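Local coordinates for aldehyde dehydrogenase (Staphylococcus aureus, PDB 6K10), which oxidises the carotenoid aldehyde 4,4'-diaponeurosporen-4-al to 4,4'-diaponeurosporenoic acid with NAD+, a step in making the protective pigment staphyloxanthin, at residues Lys221-Ile232 and Val252-Val263; Ile232-Phe241 and Leu267-Phe278. The protein carries 1 engineered substitution. All coordinates share one frame; numbering follows the deposited sequence.

Interaction 1: residues Lys221-Ile232 and Val252-Val263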
loop_
_atom_site.group_PDB
_atom_site.type_symbol
_atom_site.label_atom_id
_atom_site.label_comp_id
_atom_site.label_asym_id
_atom_site.label_seq_id
_atom_site.Cartn_x
_atom_site.Cartn_y
_atom_site.Cartn_z
ATOM N N LYS A 221 8.253 11.601 17.333
ATOM C CA LYS A 221 8.513 12.949 17.838
ATOM C C LYS A 221 8.878 13.823 16.640
ATOM O O LYS A 221 9.992 13.734 16.114
ATOM C CB LYS A 221 9.605 12.925 18.907
ATOM C CG LYS A 221 9.212 12.124 20.155
ATOM C CD LYS A 221 10.378 11.928 21.118
ATOM C CE LYS A 221 10.806 13.234 21.760
ATOM N NZ LYS A 221 9.750 13.793 22.652
ATOM N N SER A 222 7.933 14.658 16.207
ATOM C CA SER A 222 8.122 15.481 15.016
ATOM C C SER A 222 9.054 16.649 15.322
ATOM O O SER A 222 8.729 17.472 16.180
ATOM C CB SER A 222 6.779 15.997 14.512
ATOM O OG SER A 222 5.902 14.936 14.162
ATOM N N PRO A 223 10.199 16.760 14.652
ATOM C CA PRO A 223 11.124 17.859 14.940
ATOM C C PRO A 223 10.826 19.117 14.145
ATOM O O PRO A 223 10.336 19.070 13.020
ATOM C CB PRO A 223 12.483 17.274 14.531
ATOM C CG PRO A 223 12.158 16.334 13.420
ATOM C CD PRO A 223 10.768 15.793 13.695
ATOM N N VAL A 224 11.124 20.255 14.762
ATOM C CA VAL A 224 11.168 21.541 14.074
ATOM C C VAL A 224 12.617 22.001 14.093
ATOM O O VAL A 224 13.216 22.123 15.168
ATOM C CB VAL A 224 10.254 22.590 14.732
ATOM C CG1 VAL A 224 10.373 23.940 14.022
ATOM C CG2 VAL A 224 8.819 22.112 14.746
ATOM N N ILE A 225 13.194 22.215 12.911
ATOM C CA ILE A 225 14.510 22.833 12.787
ATOM C C ILE A 225 14.297 24.315 12.530
ATOM O O ILE A 225 13.538 24.689 11.628
ATOM C CB ILE A 225 15.347 22.196 11.662
ATOM C CG1 ILE A 225 15.442 20.685 11.828
ATOM C CG2 ILE A 225 16.756 22.772 11.671
ATOM C CD1 ILE A 225 15.823 19.942 10.554
ATOM N N VAL A 226 14.945 25.151 13.333
ATOM C CA VAL A 226 14.937 26.599 13.163
ATOM C C VAL A 226 16.394 26.999 12.996
ATOM O O VAL A 226 17.149 27.014 13.974
ATOM C CB VAL A 226 14.289 27.324 14.351
ATOM C CG1 VAL A 226 14.367 28.844 14.172
ATOM C CG2 VAL A 226 12.854 26.865 14.544
ATOM N N ASP A 227 16.805 27.299 11.766
ATOM C CA ASP A 227 18.195 27.659 11.541
ATOM C C ASP A 227 18.394 29.167 11.657
ATOM O O ASP A 227 17.450 29.931 11.872
ATOM C CB ASP A 227 18.698 27.091 10.201
ATOM C CG ASP A 227 18.284 27.894 8.966
ATOM O OD1 ASP A 227 17.758 29.025 9.058
ATOM O OD2 ASP A 227 18.519 27.364 7.860
ATOM N N GLU A 228 19.653 29.592 11.526
ATOM C CA GLU A 228 20.031 30.966 11.831
ATOM C C GLU A 228 19.497 31.979 10.827
ATOM O O GLU A 228 19.577 33.182 11.098
ATOM C CB GLU A 228 21.553 31.076 11.927
ATOM C CG GLU A 228 22.313 30.651 10.676
ATOM C CD GLU A 228 22.674 29.176 10.676
ATOM O OE1 GLU A 228 21.851 28.360 11.141
ATOM O OE2 GLU A 228 23.785 28.833 10.217
ATOM N N THR A 229 18.956 31.537 9.693
ATOM C CA THR A 229 18.382 32.445 8.707
ATOM C C THR A 229 16.876 32.618 8.859
ATOM O O THR A 229 16.280 33.406 8.116
ATOM C CB THR A 229 18.685 31.957 7.285
ATOM O OG1 THR A 229 17.913 30.781 7.003
ATOM C CG2 THR A 229 20.160 31.634 7.135
ATOM N N ALA A 230 16.253 31.916 9.799
ATOM C CA ALA A 230 14.799 31.894 9.884
ATOM C C ALA A 230 14.236 33.260 10.262
ATOM O O ALA A 230 14.875 34.058 10.953
ATOM C CB ALA A 230 14.342 30.852 10.905
ATOM N N ASN A 231 13.019 33.522 9.790
ATOM C CA ASN A 231 12.219 34.643 10.275
ATOM C C ASN A 231 11.667 34.225 11.631
ATOM O O ASN A 231 10.719 33.442 11.712
ATOM C CB ASN A 231 11.105 34.979 9.290
ATOM C CG ASN A 231 10.348 36.240 9.665
ATOM O OD1 ASN A 231 10.090 36.504 10.840
ATOM N ND2 ASN A 231 9.987 37.029 8.660
ATOM N N ILE A 232 12.260 34.755 12.702
ATOM C CA ILE A 232 12.029 34.205 14.037
ATOM C C ILE A 232 10.593 34.443 14.489
ATOM O O ILE A 232 9.941 33.539 15.026
ATOM C CB ILE A 232 13.041 34.787 15.037
ATOM C CG1 ILE A 232 14.469 34.462 14.592
ATOM C CG2 ILE A 232 12.776 34.252 16.433
ATOM C CD1 ILE A 232 14.816 32.988 14.680
ATOM N N VAL A 252 1.064 15.381 14.345
ATOM C CA VAL A 252 1.973 16.206 13.560
ATOM C C VAL A 252 2.270 17.528 14.269
ATOM O O VAL A 252 2.786 18.460 13.656
ATOM C CB VAL A 252 1.435 16.436 12.138
ATOM C CG1 VAL A 252 1.217 15.100 11.433
ATOM C CG2 VAL A 252 0.148 17.225 12.181
ATOM N N ALA A 253 1.950 17.620 15.555
ATOM C CA ALA A 253 2.342 18.787 16.321
ATOM C C ALA A 253 3.860 18.826 16.469
ATOM O O ALA A 253 4.505 17.782 16.600
ATOM C CB ALA A 253 1.695 18.773 17.702
ATOM N N PRO A 254 4.458 20.014 16.435
ATOM C CA PRO A 254 5.871 20.135 16.813
ATOM C C PRO A 254 6.123 19.462 18.152
ATOM O O PRO A 254 5.590 19.877 19.184
ATOM C CB PRO A 254 6.076 21.650 16.891
ATOM C CG PRO A 254 5.130 22.178 15.863
ATOM C CD PRO A 254 3.903 21.303 15.984
ATOM N N ASP A 255 6.907 18.385 18.129
ATOM C CA ASP A 255 7.238 17.749 19.396
ATOM C C ASP A 255 8.364 18.491 20.105
ATOM O O ASP A 255 8.226 18.855 21.275
ATOM C CB ASP A 255 7.610 16.279 19.182
ATOM C CG ASP A 255 7.812 15.539 20.491
ATOM O OD1 ASP A 255 8.915 15.629 21.072
ATOM O OD2 ASP A 255 6.848 14.885 20.952
ATOM N N TYR A 256 9.471 18.739 19.409
ATOM C CA TYR A 256 10.610 19.442 19.981
ATOM C C TYR A 256 11.241 20.330 18.922
ATOM O O TYR A 256 10.985 20.182 17.727
ATOM C CB TYR A 256 11.643 18.459 20.565
ATOM C CG TYR A 256 12.270 17.541 19.535
ATOM C CD1 TYR A 256 11.690 16.319 19.222
ATOM C CD2 TYR A 256 13.452 17.888 18.888
ATOM C CE1 TYR A 256 12.254 15.473 18.290
ATOM C CE2 TYR A 256 14.029 17.046 17.949
ATOM C CZ TYR A 256 13.425 15.839 17.654
ATOM O OH TYR A 256 13.990 14.996 16.725
ATOM N N ILE A 257 12.087 21.251 19.378
ATOM C CA ILE A 257 12.737 22.227 18.513
ATOM C C ILE A 257 14.245 22.009 18.560
ATOM O O ILE A 257 14.825 21.860 19.641
ATOM C CB ILE A 257 12.378 23.670 18.919
ATOM C CG1 ILE A 257 10.862 23.879 18.858
ATOM C CG2 ILE A 257 13.120 24.686 18.039
ATOM C CD1 ILE A 257 10.405 25.335 18.962
ATOM N N LEU A 258 14.867 21.965 17.384
ATOM C CA LEU A 258 16.313 22.067 17.221
ATOM C C LEU A 258 16.564 23.437 16.609
ATOM O O LEU A 258 16.251 23.656 15.434
ATOM C CB LEU A 258 16.851 20.955 16.323
ATOM C CG LEU A 258 16.900 19.542 16.898
ATOM C CD1 LEU A 258 17.051 18.544 15.768
ATOM C CD2 LEU A 258 18.034 19.385 17.906
ATOM N N VAL A 259 17.086 24.365 17.411
ATOM C CA VAL A 259 17.313 25.737 16.971
ATOM C C VAL A 259 18.810 26.014 16.978
ATOM O O VAL A 259 19.531 25.555 17.870
ATOM C CB VAL A 259 16.555 26.759 17.851
ATOM C CG1 VAL A 259 17.036 26.727 19.302
ATOM C CG2 VAL A 259 16.668 28.169 17.273
ATOM N N HIS A 260 19.280 26.745 15.970
ATOM C CA HIS A 260 20.683 27.122 15.943
ATOM C C HIS A 260 21.010 27.998 17.146
ATOM O O HIS A 260 20.225 28.867 17.536
ATOM C CB HIS A 260 21.027 27.852 14.644
ATOM C CG HIS A 260 22.498 28.063 14.454
ATOM N ND1 HIS A 260 23.164 29.160 14.957
ATOM C CD2 HIS A 260 23.434 27.305 13.837
ATOM C CE1 HIS A 260 24.446 29.075 14.647
ATOM N NE2 HIS A 260 24.636 27.957 13.969
ATOM N N GLU A 261 22.173 27.741 17.744
ATOM C CA GLU A 261 22.668 28.439 18.926
ATOM C C GLU A 261 22.472 29.949 18.853
ATOM O O GLU A 261 22.080 30.581 19.839
ATOM C CB GLU A 261 24.154 28.134 19.109
ATOM C CG GLU A 261 24.497 27.264 20.292
ATOM C CD GLU A 261 25.922 26.756 20.213
ATOM O OE1 GLU A 261 26.731 27.375 19.489
ATOM O OE2 GLU A 261 26.236 25.743 20.868
ATOM N N SER A 262 22.737 30.528 17.682
ATOM C CA SER A 262 22.788 31.979 17.547
ATOM C C SER A 262 21.420 32.644 17.653
ATOM O O SER A 262 21.357 33.866 17.825
ATOM C CB SER A 262 23.444 32.352 16.216
ATOM O OG SER A 262 22.610 32.005 15.123
ATOM N N VAL A 263 20.329 31.885 17.552
ATOM C CA VAL A 263 19.004 32.495 17.544
ATOM C C VAL A 263 18.080 31.831 18.556
ATOM O O VAL A 263 16.866 32.060 18.533
ATOM C CB VAL A 263 18.381 32.447 16.135
ATOM C CG1 VAL A 263 19.186 33.297 15.160
ATOM C CG2 VAL A 263 18.292 31.010 15.648
HETATM O O HOH W 1 12.621 12.792 16.244
HETATM O O HOH W 2 4.921 15.108 16.890
#

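Interaction 2: residues Ile232-Phe241 and Leu267-Phe278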
loop_
_atom_site.group_PDB
_atom_site.type_symbol
_atom_site.label_atom_id
_atom_site.label_comp_id
_atom_site.label_asym_id
_atom_site.label_seq_id
_atom_site.Cartn_x
_atom_site.Cartn_y
_atom_site.Cartn_z
ATOM N N ILE A 232 12.260 34.755 12.702
ATOM C CA ILE A 232 12.029 34.205 14.037
ATOM C C ILE A 232 10.593 34.443 14.489
ATOM O O ILE A 232 9.941 33.539 15.026
ATOM C CB ILE A 232 13.041 34.787 15.037
ATOM C CG1 ILE A 232 14.469 34.462 14.592
ATOM C CG2 ILE A 232 12.776 34.252 16.433
ATOM C CD1 ILE A 232 14.816 32.988 14.680
ATOM N N LYS A 233 10.078 35.659 14.295
ATOM C CA LYS A 233 8.735 35.953 14.791
ATOM C C LYS A 233 7.676 35.183 14.015
ATOM O O LYS A 233 6.742 34.632 14.611
ATOM C CB LYS A 233 8.451 37.453 14.736
ATOM C CG LYS A 233 7.156 37.837 15.448
ATOM C CD LYS A 233 7.157 37.310 16.880
ATOM C CE LYS A 233 5.963 37.810 17.681
ATOM N NZ LYS A 233 4.657 37.327 17.151
ATOM N N VAL A 234 7.800 35.134 12.686
ATOM C CA VAL A 234 6.858 34.360 11.882
ATOM C C VAL A 234 6.981 32.873 12.196
ATOM O O VAL A 234 5.978 32.151 12.246
ATOM C CB VAL A 234 7.075 34.643 10.385
ATOM C CG1 VAL A 234 6.123 33.806 9.546
ATOM C CG2 VAL A 234 6.881 36.122 10.097
ATOM N N ALA A 235 8.207 32.392 12.406
ATOM C CA ALA A 235 8.394 31.001 12.806
ATOM C C ALA A 235 7.673 30.714 14.113
ATOM O O ALA A 235 6.976 29.702 14.245
ATOM C CB ALA A 235 9.883 30.683 12.936
ATOM N N SER A 236 7.820 31.607 15.092
ATOM C CA SER A 236 7.199 31.383 16.391
ATOM C C SER A 236 5.680 31.364 16.284
ATOM O O SER A 236 5.009 30.614 17.003
ATOM C CB SER A 236 7.663 32.453 17.379
ATOM O OG SER A 236 6.925 33.651 17.218
ATOM N N GLU A 237 5.117 32.173 15.384
ATOM C CA GLU A 237 3.668 32.196 15.218
ATOM C C GLU A 237 3.167 30.896 14.598
ATOM O O GLU A 237 2.167 30.324 15.051
ATOM C CB GLU A 237 3.259 33.400 14.366
ATOM C CG GLU A 237 3.325 34.727 15.109
ATOM C CD GLU A 237 3.334 35.926 14.176
ATOM O OE1 GLU A 237 3.066 35.750 12.969
ATOM O OE2 GLU A 237 3.606 37.048 14.655
ATOM N N ARG A 238 3.860 30.409 13.568
ATOM C CA ARG A 238 3.422 29.188 12.902
ATOM C C ARG A 238 3.741 27.945 13.730
ATOM O O ARG A 238 3.010 26.951 13.671
ATOM C CB ARG A 238 4.044 29.119 11.505
ATOM C CG ARG A 238 3.608 30.302 10.644
ATOM C CD ARG A 238 4.305 30.399 9.297
ATOM N NE ARG A 238 3.789 31.554 8.562
ATOM C CZ ARG A 238 4.211 31.954 7.368
ATOM N NH1 ARG A 238 5.183 31.305 6.740
ATOM N NH2 ARG A 238 3.658 33.022 6.805
ATOM N N ILE A 239 4.810 27.990 14.528
ATOM C CA ILE A 239 5.104 26.888 15.442
ATOM C C ILE A 239 4.027 26.795 16.520
ATOM O O ILE A 239 3.472 25.718 16.777
ATOM C CB ILE A 239 6.505 27.051 16.068
ATOM C CG1 ILE A 239 7.599 26.716 15.053
ATOM C CG2 ILE A 239 6.652 26.165 17.303
ATOM C CD1 ILE A 239 8.978 27.253 15.426
ATOM N N CYS A 240 3.714 27.925 17.164
ATOM C CA CYS A 240 2.708 27.917 18.226
ATOM C C CYS A 240 1.342 27.503 17.695
ATOM O O CYS A 240 0.582 26.817 18.387
ATOM C CB CYS A 240 2.629 29.296 18.885
ATOM S SG CYS A 240 4.006 29.703 19.982
ATOM N N PHE A 241 1.014 27.921 16.471
ATOM C CA PHE A 241 -0.233 27.506 15.841
ATOM C C PHE A 241 -0.329 25.985 15.754
ATOM O O PHE A 241 -1.332 25.387 16.161
ATOM C CB PHE A 241 -0.343 28.134 14.447
ATOM C CG PHE A 241 -1.463 27.569 13.619
ATOM C CD1 PHE A 241 -2.767 27.980 13.820
ATOM C CD2 PHE A 241 -1.209 26.631 12.635
ATOM C CE1 PHE A 241 -3.795 27.463 13.057
ATOM C CE2 PHE A 241 -2.233 26.113 11.871
ATOM C CZ PHE A 241 -3.528 26.527 12.082
ATOM N N LEU A 267 14.355 33.082 19.607
ATOM C CA LEU A 267 13.185 32.233 19.411
ATOM C C LEU A 267 12.358 32.128 20.683
ATOM O O LEU A 267 11.124 32.204 20.638
ATOM C CB LEU A 267 13.614 30.845 18.939
ATOM C CG LEU A 267 12.463 29.885 18.636
ATOM C CD1 LEU A 267 11.623 30.408 17.478
ATOM C CD2 LEU A 267 12.987 28.489 18.348
ATOM N N ILE A 268 13.017 31.947 21.829
ATOM C CA ILE A 268 12.296 31.856 23.095
ATOM C C ILE A 268 11.510 33.135 23.349
ATOM O O ILE A 268 10.340 33.098 23.750
ATOM C CB ILE A 268 13.272 31.553 24.246
ATOM C CG1 ILE A 268 13.832 30.138 24.094
ATOM C CG2 ILE A 268 12.584 31.725 25.590
ATOM C CD1 ILE A 268 14.762 29.732 25.207
ATOM N N THR A 269 12.140 34.286 23.106
ATOM C CA THR A 269 11.455 35.563 23.277
ATOM C C THR A 269 10.233 35.654 22.370
ATOM O O THR A 269 9.150 36.063 22.807
ATOM C CB THR A 269 12.421 36.715 22.993
ATOM O OG1 THR A 269 13.430 36.757 24.009
ATOM C CG2 THR A 269 11.681 38.045 22.956
ATOM N N ALA A 270 10.385 35.260 21.103
ATOM C CA ALA A 270 9.282 35.378 20.155
ATOM C C ALA A 270 8.165 34.392 20.472
ATOM O O ALA A 270 6.982 34.733 20.355
ATOM C CB ALA A 270 9.791 35.174 18.729
ATOM N N LEU A 271 8.517 33.166 20.867
ATOM C CA LEU A 271 7.496 32.187 21.232
ATOM C C LEU A 271 6.675 32.670 22.421
ATOM O O LEU A 271 5.445 32.560 22.426
ATOM C CB LEU A 271 8.142 30.837 21.547
ATOM C CG LEU A 271 8.726 30.021 20.394
ATOM C CD1 LEU A 271 9.642 28.945 20.943
ATOM C CD2 LEU A 271 7.619 29.406 19.548
ATOM N N SER A 272 7.347 33.200 23.447
ATOM C CA SER A 272 6.640 33.705 24.619
ATOM C C SER A 272 5.724 34.864 24.247
ATOM O O SER A 272 4.577 34.938 24.701
ATOM C CB SER A 272 7.643 34.136 25.689
ATOM O OG SER A 272 8.542 33.088 26.004
ATOM N N LYS A 273 6.221 35.783 23.417
ATOM C CA LYS A 273 5.404 36.908 22.976
ATOM C C LYS A 273 4.189 36.437 22.188
ATOM O O LYS A 273 3.078 36.947 22.378
ATOM C CB LYS A 273 6.249 37.859 22.129
ATOM C CG LYS A 273 5.453 38.961 21.462
ATOM C CD LYS A 273 6.345 39.810 20.579
ATOM C CE LYS A 273 6.553 41.193 21.160
ATOM N NZ LYS A 273 7.275 42.080 20.207
ATOM N N THR A 274 4.384 35.467 21.293
ATOM C CA THR A 274 3.283 34.957 20.480
ATOM C C THR A 274 2.216 34.303 21.350
ATOM O O THR A 274 1.013 34.493 21.132
ATOM C CB THR A 274 3.823 33.962 19.452
ATOM O OG1 THR A 274 4.588 34.659 18.463
ATOM C CG2 THR A 274 2.685 33.209 18.777
ATOM N N LEU A 275 2.644 33.524 22.346
ATOM C CA LEU A 275 1.691 32.872 23.238
ATOM C C LEU A 275 0.842 33.893 23.986
ATOM O O LEU A 275 -0.359 33.683 24.188
ATOM C CB LEU A 275 2.435 31.959 24.211
ATOM C CG LEU A 275 3.041 30.716 23.558
ATOM C CD1 LEU A 275 3.997 30.001 24.501
ATOM C CD2 LEU A 275 1.932 29.783 23.099
ATOM N N ARG A 276 1.446 35.011 24.396
ATOM C CA ARG A 276 0.671 36.075 25.026
ATOM C C ARG A 276 -0.288 36.721 24.031
ATOM O O ARG A 276 -1.424 37.062 24.386
ATOM C CB ARG A 276 1.607 37.121 25.631
ATOM C CG ARG A 276 2.424 36.610 26.808
ATOM C CD ARG A 276 1.537 35.945 27.847
ATOM N NE ARG A 276 2.317 35.352 28.931
ATOM C CZ ARG A 276 1.825 34.504 29.826
ATOM N NH1 ARG A 276 2.608 34.013 30.777
ATOM N NH2 ARG A 276 0.552 34.141 29.769
ATOM N N GLU A 277 0.149 36.896 22.781
ATOM C CA GLU A 277 -0.743 37.414 21.748
ATOM C C GLU A 277 -1.899 36.457 21.491
ATOM O O GLU A 277 -3.045 36.886 21.306
ATOM C CB GLU A 277 0.039 37.658 20.457
ATOM C CG GLU A 277 1.012 38.818 20.522
ATOM C CD GLU A 277 1.975 38.834 19.350
ATOM O OE1 GLU A 277 2.081 37.803 18.651
ATOM O OE2 GLU A 277 2.622 39.876 19.126
ATOM N N PHE A 278 -1.611 35.153 21.471
ATOM C CA PHE A 278 -2.641 34.149 21.219
ATOM C C PHE A 278 -3.647 34.092 22.358
ATOM O O PHE A 278 -4.862 34.161 22.137
ATOM C CB PHE A 278 -2.006 32.766 21.052
ATOM C CG PHE A 278 -1.421 32.507 19.695
ATOM C CD1 PHE A 278 -1.165 33.538 18.810
ATOM C CD2 PHE A 278 -1.111 31.209 19.314
ATOM C CE1 PHE A 278 -0.619 33.279 17.566
ATOM C CE2 PHE A 278 -0.564 30.944 18.075
ATOM C CZ PHE A 278 -0.316 31.979 17.200
#

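Interaction 1: residues Lys221-Ile232 and Val252-Val263
Val224 and Val226 line up beside Ile257 and Val259 on one face of two adjacent parallel strands, while Pro223 and Ile225 pair with Tyr256 and Leu258 on the other. The ladder between them is regular: Val224 N donates to Tyr256 O, Val224 O accepts from Leu258 N at 2.8 Å, and Val226 repeats the pattern with Leu258 O and His260 N. On the face that carries the valines, Val226 and Val259 stand side by side, pointing the same way, with CB of Val226 3.9 Å from CG2 of Val259. Tyr256 swings toward its neighbour because chi1 of 63° sets its ring between its own backbone N and carbonyl carbon; one ring face then lies over CA of Pro223, and CB of Pro223 approaches Tyr256 CZ at 3.6 Å. A water joins Tyr256 OH to Lys221 O.

At the entry to the strands, Lys221 curls at its last two torsions and NZ meets Asp255 OD1 at 2.6 Å, on the syn side of the carboxylate. Both partners of this salt bridge have further ties: NZ to the carbonyls of Ile339 and Glu342, OD2 of Asp255 to Ile344 N. At the far end the Glu228 carboxylate leans over one face of the His260 imidazole, the planes 37° apart, with Glu228 OE1 3.3 Å from His260 CD2. Val252 follows directly on Ser251, the engineered position of the predicted active site. With helix 232-244 linking the strands, this is the parallel pairing of a beta-alpha-beta unit in an aldehyde dehydrogenase.

Interaction 2: residues Ile232-Phe241 and Leu267-Phe278
Cys240 and Thr274 show how two helices of one layer interlock by knobs into holes, here between helices 232-244 and 264-279 of the aldehyde dehydrogenase fold. The segment axes approach to 8.4 Å and are inclined at 53°. Small residues permit this closeness: Ser236 is set against Ala270 and Leu271, its CB 3.7 Å from Leu271 CD2, while the methyl of Ala270 fits beside the Ser236 hydroxyl.

The Cys240 side chain drops into a hollow walled by Leu271, Thr274, Leu275 and Phe278. Its SG lies between two leucine branches, 3.7 Å from Leu271 CD2 and equally near Leu275 CD2. In return Thr274 is the knob among Lys233, Ser236, Glu237 and Cys240. Its CG2, anti to the backbone N, rests on the Glu237 backbone and also lies over one face of the Phe278 ring, whose edge meets Phe241 N. Near the N-terminal ends of both helices, the CG2 branch of Ile232 presses on the Leu267 backbone and reaches the Ala270 methyl.

On the outer side Lys233 is a third knob, lodged among Ala270, Lys273, Thr274 and Glu277. With chi1 at -171° and bends at the second and fourth torsions, the chain folds across the groove, passing Lys273 CD at about a right angle. Ser236 OG donates to Lys233 O and lies 2.8 Å from Thr274 OG1, so two buried hydroxyls meet in the seam. On the side of helix 232-244 turned away from this seam, Arg238 NH2 hydrogen-bonds to the carbonyl of Ser441 of the second subunit. The ammonium of Lys233 is gripped three ways: NZ donates to Thr274 OG1, to Glu277 OE1 at 3.0 Å on its syn side, and to the anti lone pair of Glu237 OE2 at 2.7 Å.

Overall arrangement
Both contacts are largely buried, and they form successive layers of one alpha/beta domain. Interaction 1 joins two neighbouring strands of the sheet, and interaction 2 joins the two helices packed on the face that carries Val224 and Ile257; Ile232 belongs to both. Along the chain their elements alternate: strand, helix, strand, helix. The layers meet through aliphatic branches, Leu267 CD2 lying 3.8 Å from Ile257 CG2 and Ile239 CD1 touching Val224 and Val226. In interaction 1 regular backbone hydrogen bonds join the strands, with charged or polar pairs at the ends; in interaction 2 the join is made by side chains packing on each other and on the partner's backbone, grading from aliphatic and sulfur contacts near the sheet to a lysine-glutamate network at the outer rim.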